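Local coordinates for fatty acid/retinol binding protein protein 7, isoform A, confirmed BY transcript evidence (Caenorhabditis elegans, PDB 2W9Y) that probably binds fatty acids and retinoids, as a small helical lipid carrier of the nematode fatty-acid and retinol-binding family, at residues Ser25-Asp30 against Gly63-Thr68. Residues are numbered along the deposited sequence; the frame is centred on the assembly and turned at random.
Sequences SSITAD and GKRLAT
S26 and R65, the latter on helix 60-75, bring the two backbones nearest, yet their CA atoms stay 9.1 Å apart, and it is the long arm of R65 that bridges the gap. Its CG is anti to the carbonyl carbon (chi1 -76°) and the chain bends at chi3, which brings NH1 over to the hydroxyl of S26. The bond from R65 NH1 to S26 OG is 2.8 Å long and somewhat bent, 147° at the hydrogen, and OG sits at the edge of the guanidinium, close to its plane. S26 OG accepts from R65 and donates to the carbonyl of F23, so the hydroxyl links the arginine to the backbone of helix 18-26. The other terminal nitrogen, NH2, makes a salt bridge with OE2 of E31, so the two ends of the guanidinium have separate partners and its rotation should be well fixed. The methyl CD1 of I27 comes obliquely to within 4.1 Å of R65 NH1, a loose van der Waals contact. Further along, T28 OG1 donates to D30 OD1 over 2.8 Å, meeting the carboxylate from above its plane, while T28 N is hydrogen-bonded to OE1 of E31. In this strand-free helical fold the contact is structural packing, a polar arginine link from the connection between helices 18-26 and 32-39 to helix 60-75; I27 packs on L35 of helix 32-39, R65 and L66 on F23, and L66 also on V55 of helix 51-58.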
loop_
_atom_site.group_PDB
_atom_site.type_symbol
_atom_site.label_atom_id
_atom_site.label_comp_id
_atom_site.label_asym_id
_atom_site.label_seq_id
_atom_site.Cartn_x
_atom_site.Cartn_y
_atom_site.Cartn_z
ATOM N N SER A 25 -8.423 -4.252 -6.787
ATOM C CA SER A 25 -9.717 -4.651 -7.352
ATOM C C SER A 25 -9.748 -4.671 -8.863
ATOM O O SER A 25 -10.471 -5.479 -9.484
ATOM C CB SER A 25 -10.790 -3.647 -6.913
ATOM O OG SER A 25 -11.160 -3.919 -5.587
ATOM N N SER A 26 -8.983 -3.777 -9.455
ATOM C CA SER A 26 -9.002 -3.578 -10.877
ATOM C C SER A 26 -8.243 -4.681 -11.604
ATOM O O SER A 26 -8.465 -4.847 -12.807
ATOM C CB SER A 26 -8.428 -2.203 -11.254
ATOM O OG SER A 26 -6.998 -2.220 -11.366
ATOM N N ILE A 27 -7.334 -5.405 -10.925
ATOM C CA ILE A 27 -6.427 -6.349 -11.576
ATOM C C ILE A 27 -7.252 -7.476 -12.183
ATOM O O ILE A 27 -7.976 -8.164 -11.464
ATOM C CB ILE A 27 -5.456 -7.021 -10.546
ATOM C CG1 ILE A 27 -4.551 -5.995 -9.857
ATOM C CG2 ILE A 27 -4.552 -8.068 -11.201
ATOM C CD1 ILE A 27 -3.993 -4.957 -10.808
ATOM N N THR A 28 -7.121 -7.673 -13.493
ATOM C CA THR A 28 -7.824 -8.749 -14.208
ATOM C C THR A 28 -7.042 -10.049 -14.107
ATOM O O THR A 28 -5.887 -10.077 -13.639
ATOM C CB THR A 28 -7.947 -8.400 -15.713
ATOM O OG1 THR A 28 -6.630 -8.224 -16.249
ATOM C CG2 THR A 28 -8.757 -7.137 -15.972
ATOM N N ALA A 29 -7.627 -11.140 -14.608
ATOM C CA ALA A 29 -6.990 -12.424 -14.431
ATOM C C ALA A 29 -5.720 -12.457 -15.257
ATOM O O ALA A 29 -4.736 -13.140 -14.860
ATOM C CB ALA A 29 -7.931 -13.578 -14.875
ATOM N N ASP A 30 -5.716 -11.756 -16.395
ATOM C CA ASP A 30 -4.465 -11.775 -17.213
ATOM C C ASP A 30 -3.395 -10.775 -16.718
ATOM O O ASP A 30 -2.195 -10.948 -17.022
ATOM C CB ASP A 30 -4.732 -11.544 -18.699
ATOM C CG ASP A 30 -5.253 -10.167 -18.982
ATOM O OD1 ASP A 30 -6.354 -9.868 -18.528
ATOM O OD2 ASP A 30 -4.555 -9.350 -19.633
ATOM N N GLY A 63 1.022 -0.575 -15.823
ATOM C CA GLY A 63 2.046 0.300 -15.222
ATOM C C GLY A 63 1.538 1.729 -14.989
ATOM O O GLY A 63 1.878 2.387 -13.996
ATOM N N LYS A 64 0.738 2.207 -15.916
ATOM C CA LYS A 64 0.064 3.513 -15.747
ATOM C C LYS A 64 -0.793 3.511 -14.455
ATOM O O LYS A 64 -0.741 4.463 -13.640
ATOM C CB LYS A 64 -0.816 3.857 -16.982
ATOM C CG LYS A 64 -1.733 5.036 -16.756
ATOM C CD LYS A 64 -2.794 5.252 -17.846
ATOM C CE LYS A 64 -4.059 4.418 -17.564
ATOM N NZ LYS A 64 -4.866 5.166 -16.533
ATOM N N ARG A 65 -1.603 2.462 -14.295
ATOM C CA ARG A 65 -2.436 2.341 -13.075
ATOM C C ARG A 65 -1.594 2.230 -11.770
ATOM O O ARG A 65 -1.912 2.885 -10.743
ATOM C CB ARG A 65 -3.437 1.176 -13.211
ATOM C CG ARG A 65 -4.664 1.406 -14.115
ATOM C CD ARG A 65 -5.604 0.184 -13.841
ATOM N NE ARG A 65 -5.362 -0.713 -14.911
ATOM C CZ ARG A 65 -5.462 -2.024 -14.903
ATOM N NH1 ARG A 65 -5.785 -2.739 -13.821
ATOM N NH2 ARG A 65 -5.221 -2.610 -16.055
ATOM N N LEU A 66 -0.493 1.481 -11.820
ATOM C CA LEU A 66 0.408 1.425 -10.666
ATOM C C LEU A 66 1.006 2.844 -10.374
ATOM O O LEU A 66 1.047 3.268 -9.257
ATOM C CB LEU A 66 1.496 0.383 -10.981
ATOM C CG LEU A 66 2.326 0.031 -9.749
ATOM C CD1 LEU A 66 1.461 -0.256 -8.519
ATOM C CD2 LEU A 66 3.245 -1.168 -10.109
ATOM N N ALA A 67 1.492 3.563 -11.389
ATOM C CA ALA A 67 2.004 4.933 -11.212
ATOM C C ALA A 67 0.972 5.859 -10.572
ATOM O O ALA A 67 1.320 6.756 -9.799
ATOM C CB ALA A 67 2.427 5.533 -12.539
ATOM N N THR A 68 -0.292 5.650 -10.918
ATOM C CA THR A 68 -1.381 6.462 -10.338
ATOM C C THR A 68 -1.540 6.208 -8.837
ATOM O O THR A 68 -1.810 7.138 -8.045
ATOM C CB THR A 68 -2.742 6.198 -11.144
ATOM O OG1 THR A 68 -2.648 6.867 -12.412
ATOM C CG2 THR A 68 -3.926 6.780 -10.409
#